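Local coordinates for amino acid ABC transporter, binding protein (PDB 3VV5) that binds the lysine analogue (S)-2-aminoethyl-L-cysteine (L-thialysine) as the periplasmic substrate-binding component of an amino acid ABC transporter, at residues 26-31 and 225-230; 63-68 and 243-248; 116-121 and 214-219; 120-125 and 187-192. All coordinates share one frame; numbering follows the deposited sequence.

Contact 1 of 4, residues 26-31 and 225-230; sequences VRSFEE and NKSLLD
Two helix starts lie side by side where S28 and N225, the N-cap residues of helices 29-35 and 226-242, meet; the CA atoms of F29 and L228 are 4.7 Å apart. S28 and E31 form a capping box: E31 N donates to S28 OG (3.3 Å), and S28 N to E31 OE1 (3.1 Å), which it meets from above the carboxylate plane. N225, whose CG stands anti to the backbone N (chi1 -169°), works at both ends of its amide. OD1 caps its own helix by accepting from L228 N, while ND2 gives a 2.9 Å bond to R27 O, reaching it from above the carbonyl plane, so the rotation of the amide is fixed. The hydroxyl of S227 is a second bridge. Its OG accepts from F29 N at 3.0 Å, moderately bent (154°), and donates to E30 OE2 at 2.7 Å, the bend of E30 at chi2 carrying that oxygen across. Apolar closure is looser, with F29 CD1 4.3 Å from L228 CD1. Beyond the contact, R27 turns away to a salt bridge with D97, L228 packs on I32 of helix 29-35 and V221 of strand 206-222, and F29 rests on A231 and R234 of helix 226-242.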
loop_
_atom_site.group_PDB
_atom_site.type_symbol
_atom_site.label_atom_id
_atom_site.label_comp_id
_atom_site.label_asym_id
_atom_site.label_seq_id
_atom_site.Cartn_x
_atom_site.Cartn_y
_atom_site.Cartn_z
ATOM N N VAL A 26 -19.322 1.475 -12.743
ATOM C CA VAL A 26 -19.169 2.272 -11.520
ATOM C C VAL A 26 -20.523 2.228 -10.794
ATOM O O VAL A 26 -21.532 2.694 -11.327
ATOM C CB VAL A 26 -18.710 3.718 -11.825
ATOM C CG1 VAL A 26 -18.455 4.512 -10.534
ATOM C CG2 VAL A 26 -17.459 3.719 -12.701
ATOM N N ARG A 27 -20.553 1.632 -9.604
ATOM C CA ARG A 27 -21.805 1.438 -8.883
ATOM C C ARG A 27 -21.889 2.355 -7.666
ATOM O O ARG A 27 -20.941 2.475 -6.904
ATOM C CB ARG A 27 -21.969 -0.019 -8.434
ATOM C CG ARG A 27 -21.760 -1.099 -9.506
ATOM C CD ARG A 27 -22.265 -2.469 -9.005
ATOM N NE ARG A 27 -21.395 -3.027 -7.972
ATOM C CZ ARG A 27 -21.763 -3.940 -7.073
ATOM N NH1 ARG A 27 -20.882 -4.379 -6.181
ATOM N NH2 ARG A 27 -23.004 -4.418 -7.051
ATOM N N SER A 28 -23.042 2.990 -7.482
ATOM C CA SER A 28 -23.285 3.796 -6.290
ATOM C C SER A 28 -23.483 2.880 -5.087
ATOM O O SER A 28 -23.737 1.678 -5.246
ATOM C CB SER A 28 -24.545 4.628 -6.484
ATOM O OG SER A 28 -25.661 3.780 -6.285
ATOM N N PHE A 29 -23.414 3.456 -3.888
ATOM C CA PHE A 29 -23.536 2.679 -2.658
ATOM C C PHE A 29 -24.874 1.947 -2.554
ATOM O O PHE A 29 -24.931 0.786 -2.130
ATOM C CB PHE A 29 -23.340 3.560 -1.416
ATOM C CG PHE A 29 -23.543 2.812 -0.129
ATOM C CD1 PHE A 29 -22.663 1.802 0.242
ATOM C CD2 PHE A 29 -24.641 3.085 0.686
ATOM C CE1 PHE A 29 -22.860 1.061 1.419
ATOM C CE2 PHE A 29 -24.851 2.378 1.865
ATOM C CZ PHE A 29 -23.958 1.350 2.234
ATOM N N GLU A 30 -25.945 2.660 -2.899
ATOM C CA GLU A 30 -27.295 2.104 -2.927
ATOM C C GLU A 30 -27.383 0.852 -3.851
ATOM O O GLU A 30 -27.949 -0.191 -3.477
ATOM C CB GLU A 30 -28.324 3.210 -3.281
ATOM C CG GLU A 30 -27.849 4.340 -4.287
ATOM C CD GLU A 30 -27.533 5.713 -3.625
ATOM O OE1 GLU A 30 -28.358 6.221 -2.836
ATOM O OE2 GLU A 30 -26.476 6.308 -3.914
ATOM N N GLU A 31 -26.766 0.944 -5.019
ATOM C CA GLU A 31 -26.658 -0.185 -5.952
ATOM C C GLU A 31 -25.847 -1.366 -5.408
ATOM O O GLU A 31 -26.262 -2.509 -5.543
ATOM C CB GLU A 31 -26.078 0.278 -7.276
ATOM C CG GLU A 31 -27.070 1.083 -8.102
ATOM C CD GLU A 31 -26.433 2.267 -8.797
ATOM O OE1 GLU A 31 -25.346 2.094 -9.401
ATOM O OE2 GLU A 31 -27.025 3.373 -8.729
ATOM N N ASN A 225 -17.450 8.930 -7.964
ATOM C CA ASN A 225 -18.338 8.024 -7.219
ATOM C C ASN A 225 -18.516 8.500 -5.774
ATOM O O ASN A 225 -18.113 7.813 -4.804
ATOM C CB ASN A 225 -17.867 6.551 -7.294
ATOM C CG ASN A 225 -18.912 5.567 -6.751
ATOM O OD1 ASN A 225 -19.973 5.962 -6.253
ATOM N ND2 ASN A 225 -18.613 4.282 -6.856
ATOM N N LYS A 226 -19.136 9.679 -5.636
ATOM C CA LYS A 226 -19.273 10.344 -4.330
ATOM C C LYS A 226 -20.186 9.554 -3.386
ATOM O O LYS A 226 -20.036 9.626 -2.173
ATOM C CB LYS A 226 -19.748 11.801 -4.505
ATOM C CG LYS A 226 -18.713 12.740 -5.175
ATOM C CD LYS A 226 -17.486 12.971 -4.248
ATOM C CE LYS A 226 -16.498 14.059 -4.732
ATOM N NZ LYS A 226 -16.018 13.875 -6.144
ATOM N N SER A 227 -21.126 8.795 -3.951
ATOM C CA SER A 227 -22.002 7.913 -3.179
ATOM C C SER A 227 -21.193 6.885 -2.372
ATOM O O SER A 227 -21.296 6.823 -1.132
ATOM C CB SER A 227 -22.984 7.195 -4.122
ATOM O OG SER A 227 -23.813 6.341 -3.370
ATOM N N LEU A 228 -20.367 6.101 -3.067
ATOM C CA LEU A 228 -19.513 5.130 -2.377
ATOM C C LEU A 228 -18.477 5.806 -1.495
ATOM O O LEU A 228 -18.238 5.350 -0.372
ATOM C CB LEU A 228 -18.847 4.140 -3.352
ATOM C CG LEU A 228 -18.032 2.979 -2.751
ATOM C CD1 LEU A 228 -18.780 2.233 -1.646
ATOM C CD2 LEU A 228 -17.624 1.981 -3.821
ATOM N N LEU A 229 -17.865 6.890 -1.993
ATOM C CA LEU A 229 -16.903 7.675 -1.207
ATOM C C LEU A 229 -17.435 8.045 0.200
ATOM O O LEU A 229 -16.747 7.816 1.225
ATOM C CB LEU A 229 -16.460 8.944 -1.972
ATOM C CG LEU A 229 -15.293 9.759 -1.378
ATOM C CD1 LEU A 229 -13.977 8.957 -1.383
ATOM C CD2 LEU A 229 -15.112 11.055 -2.117
ATOM N N ASP A 230 -18.647 8.606 0.244
ATOM C CA ASP A 230 -19.268 8.943 1.529
ATOM C C ASP A 230 -19.406 7.698 2.417
ATOM O O ASP A 230 -19.030 7.734 3.596
ATOM C CB ASP A 230 -20.628 9.647 1.351
ATOM C CG ASP A 230 -21.247 10.107 2.690
ATOM O OD1 ASP A 230 -20.499 10.509 3.619
ATOM O OD2 ASP A 230 -22.499 10.055 2.818
#

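Contact 2 of 4, residues 63-68 and 243-248; sequences VDLGNA and GTYARI
I248 pushes into the surface of helix 61-72 between D64, L65 and A68, and this is the tight part of the contact. The two segments run nearly antiparallel, at 157°, with axes 10.4 Å apart. An extended side chain (chi2 173°) carries I248 CD1 to D64 O at 3.6 Å and to A68 CB at 4.0 Å, and the other branch, CG2, meets D64 CB at 3.8 Å. One turn along, T244 turns its methyl inward, CG2 lying anti to the backbone N, so that it touches A68 CB at 3.9 Å. On the buried flank L65 and Y245 cross obliquely, L65 CD2 standing 4.0 Å from Y245 CD2. L239 of helix 226-242 closes this side against L65, A68 and T244, and the phenol hydroxyl is used outside the pair, on H119 O.

The opposite flank is polar and looser. R247 is exposed and lays its guanidinium face over CG1 of its own neighbour I248, yet R247 NH1 remains 5.5 Å from D64 OD2, so the charges may attract but do not pair. D64 OD2 is taken instead by K251, in a salt bridge, and by the indole NH of W252. The segments therefore meet through van der Waals contacts, mostly of methyl and methylene groups, one of them against a backbone carbonyl, while D64 OD2 and Y245 OH find their partners beyond the contact.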
loop_
_atom_site.group_PDB
_atom_site.type_symbol
_atom_site.label_atom_id
_atom_site.label_comp_id
_atom_site.label_asym_id
_atom_site.label_seq_id
_atom_site.Cartn_x
_atom_site.Cartn_y
_atom_site.Cartn_z
ATOM N N VAL A 63 -6.643 -5.971 4.321
ATOM C CA VAL A 63 -7.694 -6.965 4.114
ATOM C C VAL A 63 -8.614 -7.042 5.341
ATOM O O VAL A 63 -9.855 -7.023 5.196
ATOM C CB VAL A 63 -7.092 -8.326 3.728
ATOM C CG1 VAL A 63 -8.168 -9.417 3.609
ATOM C CG2 VAL A 63 -6.279 -8.211 2.379
ATOM N N ASP A 64 -8.028 -7.066 6.541
ATOM C CA ASP A 64 -8.838 -7.003 7.782
ATOM C C ASP A 64 -9.673 -5.724 7.850
ATOM O O ASP A 64 -10.851 -5.754 8.218
ATOM C CB ASP A 64 -7.955 -7.119 9.020
ATOM C CG ASP A 64 -7.498 -8.550 9.281
ATOM O OD1 ASP A 64 -8.043 -9.477 8.644
ATOM O OD2 ASP A 64 -6.610 -8.747 10.134
ATOM N N LEU A 65 -9.068 -4.602 7.477
ATOM C CA LEU A 65 -9.782 -3.322 7.465
ATOM C C LEU A 65 -10.898 -3.314 6.427
ATOM O O LEU A 65 -12.051 -2.923 6.719
ATOM C CB LEU A 65 -8.823 -2.139 7.188
ATOM C CG LEU A 65 -8.718 -0.866 8.048
ATOM C CD1 LEU A 65 -8.366 0.367 7.183
ATOM C CD2 LEU A 65 -9.896 -0.528 8.964
ATOM N N GLY A 66 -10.559 -3.731 5.206
ATOM C CA GLY A 66 -11.544 -3.806 4.129
ATOM C C GLY A 66 -12.711 -4.702 4.510
ATOM O O GLY A 66 -13.868 -4.364 4.241
ATOM N N ASN A 67 -12.414 -5.831 5.150
ATOM C CA ASN A 67 -13.471 -6.747 5.621
ATOM C C ASN A 67 -14.366 -6.100 6.693
ATOM O O ASN A 67 -15.597 -6.240 6.639
ATOM C CB ASN A 67 -12.889 -8.063 6.149
ATOM C CG ASN A 67 -12.461 -9.031 5.043
ATOM O OD1 ASN A 67 -11.671 -9.943 5.292
ATOM N ND2 ASN A 67 -12.996 -8.872 3.858
ATOM N N ALA A 68 -13.751 -5.411 7.662
ATOM C CA ALA A 68 -14.473 -4.714 8.745
ATOM C C ALA A 68 -15.379 -3.606 8.198
ATOM O O ALA A 68 -16.505 -3.427 8.663
ATOM C CB ALA A 68 -13.492 -4.129 9.774
ATOM N N GLY A 243 -13.222 1.296 18.237
ATOM C CA GLY A 243 -12.160 0.417 18.708
ATOM C C GLY A 243 -11.668 -0.604 17.697
ATOM O O GLY A 243 -10.617 -1.205 17.898
ATOM N N THR A 244 -12.430 -0.818 16.625
ATOM C CA THR A 244 -12.067 -1.799 15.609
ATOM C C THR A 244 -10.744 -1.441 14.938
ATOM O O THR A 244 -9.875 -2.297 14.753
ATOM C CB THR A 244 -13.166 -1.945 14.526
ATOM O OG1 THR A 244 -14.268 -2.694 15.069
ATOM C CG2 THR A 244 -12.627 -2.676 13.301
ATOM N N TYR A 245 -10.599 -0.180 14.565
ATOM C CA TYR A 245 -9.360 0.231 13.886
ATOM C C TYR A 245 -8.126 -0.035 14.769
ATOM O O TYR A 245 -7.125 -0.593 14.307
ATOM C CB TYR A 245 -9.431 1.694 13.482
ATOM C CG TYR A 245 -8.197 2.108 12.721
ATOM C CD1 TYR A 245 -7.010 2.367 13.401
ATOM C CD2 TYR A 245 -8.209 2.221 11.322
ATOM C CE1 TYR A 245 -5.859 2.721 12.741
ATOM C CE2 TYR A 245 -7.030 2.596 10.632
ATOM C CZ TYR A 245 -5.867 2.839 11.363
ATOM O OH TYR A 245 -4.676 3.198 10.755
ATOM N N ALA A 246 -8.214 0.378 16.037
ATOM C CA ALA A 246 -7.176 0.133 17.019
ATOM C C ALA A 246 -6.824 -1.345 17.134
ATOM O O ALA A 246 -5.644 -1.679 17.125
ATOM C CB ALA A 246 -7.577 0.708 18.400
ATOM N N ARG A 247 -7.831 -2.221 17.258
ATOM C CA ARG A 247 -7.593 -3.669 17.385
ATOM C C ARG A 247 -6.843 -4.241 16.170
ATOM O O ARG A 247 -5.970 -5.118 16.293
ATOM C CB ARG A 247 -8.919 -4.452 17.558
ATOM C CG ARG A 247 -8.666 -5.977 17.504
ATOM C CD ARG A 247 -9.826 -6.874 17.141
ATOM N NE ARG A 247 -10.583 -6.547 15.946
ATOM C CZ ARG A 247 -10.552 -7.234 14.801
ATOM N NH1 ARG A 247 -9.745 -8.293 14.650
ATOM N NH2 ARG A 247 -11.324 -6.836 13.793
ATOM N N ILE A 248 -7.223 -3.778 14.984
ATOM C CA ILE A 248 -6.618 -4.311 13.763
ATOM C C ILE A 248 -5.202 -3.768 13.594
ATOM O O ILE A 248 -4.304 -4.502 13.189
ATOM C CB ILE A 248 -7.496 -4.024 12.520
ATOM C CG1 ILE A 248 -8.797 -4.835 12.597
ATOM C CG2 ILE A 248 -6.720 -4.296 11.219
ATOM C CD1 ILE A 248 -9.850 -4.483 11.477
#

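Contact 3 of 4, residues 116-121 and 214-219; sequences TNPHYC and QERVAM. With SLZ (L-thialysine), chain C.
Backbone hydrogen bonds join Y120 and V217 in an antiparallel pair: V217 N donates to Y120 O at 2.9 Å (167°). V217 O faces two donors, H119 N at 2.8 Å, in the carbonyl plane, and Y120 N in a weak bond of 3.4 Å. Before this pair, T116 N donates to M219 O (3.0 Å). A side-chain oxygen also takes part, M219 N donating to T116 OG1 (3.2 Å).

H119 and Y120, both opposite V217, make a classic beta bulge. It lies near the start of strand 120-129, which with strand 206-222 forms the pair of crossing strands between the two lobes of type II periplasmic binding proteins.

Among apolar contacts, the Y120 ring is laid over V217 by a chi1 of 73°. V217 CB sits 3.8 Å from the Y120 ring centroid, 11° off the normal, a CH-pi contact; the phenol hydroxyl bonds S102. On the other sheet face C121 SG, disulfide-linked to C259, touches R216 CG at 3.7 Å. The H119 ring presents its edge to the A218 backbone, its NE2 held by E62.

The ligand bond belongs to E215: extended beyond CG, it accepts a hydrogen bond from the L-thialysine amino N at OE2 (2.9 Å), while T151 holds OE1.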
loop_
_atom_site.group_PDB
_atom_site.type_symbol
_atom_site.label_atom_id
_atom_site.label_comp_id
_atom_site.label_asym_id
_atom_site.label_seq_id
_atom_site.Cartn_x
_atom_site.Cartn_y
_atom_site.Cartn_z
ATOM N N THR A 116 -10.540 8.355 -0.195
ATOM C CA THR A 116 -11.170 8.519 1.104
ATOM C C THR A 116 -10.204 9.310 2.018
ATOM O O THR A 116 -9.028 9.562 1.656
ATOM C CB THR A 116 -11.443 7.138 1.756
ATOM O OG1 THR A 116 -10.186 6.458 1.948
ATOM C CG2 THR A 116 -12.320 6.295 0.847
ATOM N N ASN A 117 -10.684 9.702 3.192
ATOM C CA ASN A 117 -9.765 10.022 4.292
ATOM C C ASN A 117 -8.736 8.867 4.459
ATOM O O ASN A 117 -9.085 7.690 4.251
ATOM C CB ASN A 117 -10.562 10.189 5.589
ATOM C CG ASN A 117 -11.410 11.449 5.600
ATOM O OD1 ASN A 117 -11.020 12.483 5.040
ATOM N ND2 ASN A 117 -12.591 11.365 6.225
ATOM N N PRO A 118 -7.476 9.182 4.850
ATOM C CA PRO A 118 -6.460 8.118 4.872
ATOM C C PRO A 118 -6.722 7.043 5.939
ATOM O O PRO A 118 -7.195 7.361 7.023
ATOM C CB PRO A 118 -5.165 8.879 5.189
ATOM C CG PRO A 118 -5.623 10.127 5.913
ATOM C CD PRO A 118 -6.924 10.489 5.253
ATOM N N HIS A 119 -6.437 5.783 5.622
ATOM C CA HIS A 119 -6.581 4.707 6.607
ATOM C C HIS A 119 -5.270 4.364 7.314
ATOM O O HIS A 119 -5.269 3.548 8.239
ATOM C CB HIS A 119 -7.251 3.454 6.016
ATOM C CG HIS A 119 -6.500 2.820 4.883
ATOM N ND1 HIS A 119 -6.525 3.326 3.598
ATOM C CD2 HIS A 119 -5.739 1.699 4.832
ATOM C CE1 HIS A 119 -5.808 2.551 2.809
ATOM N NE2 HIS A 119 -5.335 1.546 3.526
ATOM N N TYR A 120 -4.163 4.982 6.884
ATOM C CA TYR A 120 -2.910 4.965 7.661
ATOM C C TYR A 120 -1.895 5.985 7.149
ATOM O O TYR A 120 -2.064 6.579 6.085
ATOM C CB TYR A 120 -2.266 3.565 7.790
ATOM C CG TYR A 120 -1.591 2.957 6.554
ATOM C CD1 TYR A 120 -0.218 3.125 6.334
ATOM C CD2 TYR A 120 -2.305 2.144 5.666
ATOM C CE1 TYR A 120 0.423 2.553 5.244
ATOM C CE2 TYR A 120 -1.668 1.547 4.556
ATOM C CZ TYR A 120 -0.299 1.771 4.354
ATOM O OH TYR A 120 0.359 1.198 3.287
ATOM N N CYS A 121 -0.868 6.192 7.952
ATOM C CA CYS A 121 0.204 7.116 7.620
ATOM C C CYS A 121 1.511 6.376 7.702
ATOM O O CYS A 121 1.673 5.445 8.512
ATOM C CB CYS A 121 0.194 8.327 8.547
ATOM S SG CYS A 121 -0.648 9.776 7.830
ATOM N N GLN A 214 7.237 11.213 3.630
ATOM C CA GLN A 214 6.084 10.738 4.360
ATOM C C GLN A 214 4.868 10.808 3.432
ATOM O O GLN A 214 4.845 11.614 2.494
ATOM C CB GLN A 214 5.868 11.586 5.612
ATOM C CG GLN A 214 7.018 11.498 6.620
ATOM C CD GLN A 214 6.670 12.118 7.951
ATOM O OE1 GLN A 214 6.551 13.349 8.078
ATOM N NE2 GLN A 214 6.500 11.269 8.967
ATOM N N GLU A 215 3.889 9.934 3.675
ATOM C CA GLU A 215 2.656 9.931 2.904
ATOM C C GLU A 215 1.456 9.471 3.714
ATOM O O GLU A 215 1.586 8.719 4.676
ATOM C CB GLU A 215 2.788 9.102 1.611
ATOM C CG GLU A 215 3.069 7.621 1.797
ATOM C CD GLU A 215 3.321 6.909 0.457
ATOM O OE1 GLU A 215 3.284 7.586 -0.589
ATOM O OE2 GLU A 215 3.552 5.681 0.451
ATOM N N ARG A 216 0.303 9.969 3.305
ATOM C CA ARG A 216 -1.009 9.535 3.780
ATOM C C ARG A 216 -1.538 8.516 2.764
ATOM O O ARG A 216 -1.543 8.786 1.564
ATOM C CB ARG A 216 -1.951 10.747 3.881
ATOM C CG ARG A 216 -1.520 11.819 4.892
ATOM C CD ARG A 216 -2.474 13.047 4.906
ATOM N NE ARG A 216 -2.643 13.660 3.578
ATOM C CZ ARG A 216 -3.800 13.761 2.911
ATOM N NH1 ARG A 216 -3.830 14.330 1.708
ATOM N NH2 ARG A 216 -4.933 13.307 3.434
ATOM N N VAL A 217 -1.957 7.353 3.248
ATOM C CA VAL A 217 -2.379 6.239 2.404
ATOM C C VAL A 217 -3.880 6.085 2.554
ATOM O O VAL A 217 -4.395 6.155 3.673
ATOM C CB VAL A 217 -1.671 4.913 2.796
ATOM C CG1 VAL A 217 -2.276 3.742 2.024
ATOM C CG2 VAL A 217 -0.168 5.009 2.506
ATOM N N ALA A 218 -4.571 5.893 1.435
ATOM C CA ALA A 218 -6.039 5.908 1.423
ATOM C C ALA A 218 -6.629 4.903 0.455
ATOM O O ALA A 218 -5.939 4.409 -0.448
ATOM C CB ALA A 218 -6.567 7.302 1.072
ATOM N N MET A 219 -7.925 4.644 0.655
ATOM C CA MET A 219 -8.743 3.831 -0.230
ATOM C C MET A 219 -9.160 4.732 -1.367
ATOM O O MET A 219 -9.135 5.947 -1.222
ATOM C CB MET A 219 -10.010 3.348 0.485
ATOM C CG MET A 219 -9.788 2.254 1.510
ATOM S SD MET A 219 -11.288 2.002 2.477
ATOM C CE MET A 219 -11.158 3.367 3.644
HETATM N N SLZ C . 2.840 3.274 -0.963
HETATM C CA SLZ C . 3.016 2.738 -2.332
HETATM C CB SLZ C . 2.071 1.530 -2.573
HETATM S SG SLZ C . 2.754 -0.166 -2.624
HETATM C CD SLZ C . 1.154 -1.014 -2.881
HETATM C CE SLZ C . 1.185 -2.520 -3.157
HETATM N NZ SLZ C . -0.085 -3.101 -2.693
HETATM C C SLZ C . 2.542 3.855 -3.258
HETATM O O SLZ C . 2.994 3.885 -4.413
HETATM O OXT SLZ C . 1.718 4.670 -2.784
#

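Contact 4 of 4, residues 120-125 and 187-192; sequences YCTGGV and ITDRFV
Two trans torsions bring T122 and D189 together: T122 OG1 (chi1 -170°) and D189 CG (chi1 178°) each lie opposite their own backbone N, and the side chains cross at about a right angle. T122 OG1 donates to D189 OD1 at 2.6 Å, from above the carboxylate plane. D189 is the N-cap residue where strand 185-189, paired antiparallel with strand 120-129, turns into helix 190-200. Its other oxygen caps that helix, with V192 N 3.0 Å from D189 OD2 on the anti lone pair and a weaker bond from F191 N. With donors at both oxygens and a helix start beside it, the carboxylate is probably kept ionised.

The strand pairing gives the frame. V125 N donates to T188 O at 2.7 Å and T188 N to V125 O at 3.2 Å, while R190 N, already in the helix, adds a bond to G123 O (3.0 Å). The aliphatic part of R190 then runs along G123, whose buried N has no partner in the model, and its CB meets V125 CG1 at 3.7 Å. F191 sets its ring edge against C121 O. On the pocket side, one water links the two segments: it lies 2.7 Å from Y120 OH, which is also hydrogen-bonded to S102, and donates to D189 OD1 over 2.9 Å.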
loop_
_atom_site.group_PDB
_atom_site.type_symbol
_atom_site.label_atom_id
_atom_site.label_comp_id
_atom_site.label_asym_id
_atom_site.label_seq_id
_atom_site.Cartn_x
_atom_site.Cartn_y
_atom_site.Cartn_z
ATOM N N TYR A 120 -4.163 4.982 6.884
ATOM C CA TYR A 120 -2.910 4.965 7.661
ATOM C C TYR A 120 -1.895 5.985 7.149
ATOM O O TYR A 120 -2.064 6.579 6.085
ATOM C CB TYR A 120 -2.266 3.565 7.790
ATOM C CG TYR A 120 -1.591 2.957 6.554
ATOM C CD1 TYR A 120 -0.218 3.125 6.334
ATOM C CD2 TYR A 120 -2.305 2.144 5.666
ATOM C CE1 TYR A 120 0.423 2.553 5.244
ATOM C CE2 TYR A 120 -1.668 1.547 4.556
ATOM C CZ TYR A 120 -0.299 1.771 4.354
ATOM O OH TYR A 120 0.359 1.198 3.287
ATOM N N CYS A 121 -0.868 6.192 7.952
ATOM C CA CYS A 121 0.204 7.116 7.620
ATOM C C CYS A 121 1.511 6.376 7.702
ATOM O O CYS A 121 1.673 5.445 8.512
ATOM C CB CYS A 121 0.194 8.327 8.547
ATOM S SG CYS A 121 -0.648 9.776 7.830
ATOM N N THR A 122 2.448 6.781 6.849
ATOM C CA THR A 122 3.662 6.017 6.662
ATOM C C THR A 122 4.705 6.865 5.943
ATOM O O THR A 122 4.545 8.069 5.763
ATOM C CB THR A 122 3.357 4.706 5.855
ATOM O OG1 THR A 122 4.487 3.828 5.872
ATOM C CG2 THR A 122 2.975 5.002 4.402
ATOM N N GLY A 123 5.767 6.225 5.491
ATOM C CA GLY A 123 6.735 6.929 4.675
ATOM C C GLY A 123 7.624 5.955 3.973
ATOM O O GLY A 123 7.631 4.756 4.314
ATOM N N GLY A 124 8.359 6.470 2.988
ATOM C CA GLY A 124 9.280 5.671 2.175
ATOM C C GLY A 124 10.667 5.730 2.772
ATOM O O GLY A 124 11.083 6.775 3.229
ATOM N N VAL A 125 11.365 4.599 2.783
ATOM C CA VAL A 125 12.675 4.480 3.431
ATOM C C VAL A 125 13.732 3.849 2.522
ATOM O O VAL A 125 13.444 3.004 1.667
ATOM C CB VAL A 125 12.638 3.678 4.796
ATOM C CG1 VAL A 125 11.958 4.480 5.908
ATOM C CG2 VAL A 125 11.975 2.296 4.628
ATOM N N ILE A 187 14.015 1.092 -2.140
ATOM C CA ILE A 187 13.209 2.132 -1.523
ATOM C C ILE A 187 11.808 1.589 -1.400
ATOM O O ILE A 187 11.196 1.196 -2.398
ATOM C CB ILE A 187 13.219 3.482 -2.285
ATOM C CG1 ILE A 187 14.636 4.090 -2.299
ATOM C CG2 ILE A 187 12.262 4.473 -1.602
ATOM C CD1 ILE A 187 14.701 5.463 -2.972
ATOM N N THR A 188 11.303 1.545 -0.167
ATOM C CA THR A 188 10.011 0.925 0.075
ATOM C C THR A 188 9.371 1.542 1.298
ATOM O O THR A 188 9.909 2.474 1.882
ATOM C CB THR A 188 10.174 -0.626 0.256
ATOM O OG1 THR A 188 8.896 -1.274 0.241
ATOM C CG2 THR A 188 10.903 -0.948 1.545
ATOM N N ASP A 189 8.241 0.968 1.708
ATOM C CA ASP A 189 7.498 1.415 2.879
ATOM C C ASP A 189 8.197 1.030 4.174
ATOM O O ASP A 189 8.686 -0.098 4.304
ATOM C CB ASP A 189 6.103 0.800 2.824
ATOM C CG ASP A 189 5.270 1.154 4.015
ATOM O OD1 ASP A 189 4.495 2.152 3.944
ATOM O OD2 ASP A 189 5.384 0.419 5.017
ATOM N N ARG A 190 8.176 1.938 5.163
ATOM C CA ARG A 190 8.897 1.722 6.419
ATOM C C ARG A 190 8.414 0.501 7.205
ATOM O O ARG A 190 9.217 -0.224 7.789
ATOM C CB ARG A 190 8.848 2.987 7.301
ATOM C CG ARG A 190 7.427 3.447 7.679
ATOM C CD ARG A 190 7.431 4.728 8.525
ATOM N NE ARG A 190 8.034 4.485 9.837
ATOM C CZ ARG A 190 8.541 5.432 10.626
ATOM N NH1 ARG A 190 8.528 6.710 10.246
ATOM N NH2 ARG A 190 9.067 5.099 11.797
ATOM N N PHE A 191 7.103 0.278 7.218
ATOM C CA PHE A 191 6.549 -0.903 7.894
ATOM C C PHE A 191 6.830 -2.188 7.123
ATOM O O PHE A 191 7.042 -3.235 7.725
ATOM C CB PHE A 191 5.038 -0.749 8.106
ATOM C CG PHE A 191 4.669 0.418 8.977
ATOM C CD1 PHE A 191 4.867 0.357 10.362
ATOM C CD2 PHE A 191 4.130 1.576 8.420
ATOM C CE1 PHE A 191 4.542 1.433 11.183
ATOM C CE2 PHE A 191 3.799 2.668 9.229
ATOM C CZ PHE A 191 4.009 2.595 10.613
ATOM N N VAL A 192 6.801 -2.131 5.792
ATOM C CA VAL A 192 7.151 -3.338 5.046
ATOM C C VAL A 192 8.626 -3.688 5.178
ATOM O O VAL A 192 8.947 -4.867 5.335
ATOM C CB VAL A 192 6.527 -3.502 3.584
ATOM C CG1 VAL A 192 5.548 -2.422 3.193
ATOM C CG2 VAL A 192 7.572 -3.908 2.475
HETATM O O HOH W 1 2.545 1.904 1.832
#

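In the fold
Contacts 3 and 4 share Y120 and C121 on strand 120-129, and the probable hydrogen bond from E215 N to T122 O (2.9 Å) ties them directly. In the sheet, strand 120-129 pairs with both 206-222 and 185-189. Both contacts lie near the ligand: E215 of contact 3 binds L-thialysine, and the D189 side chain of contact 4 is about 5 Å from it. Contact 2 reaches contact 3 through Y245 OH and H119 O, 2.6 Å apart, although its L65 side chain is about 13 Å from the ligand. Contact 1 is the outlying one, its centre about 30 Å from that of contact 4; L229 CD1 touches T116 N of contact 3 at 3.7 Å.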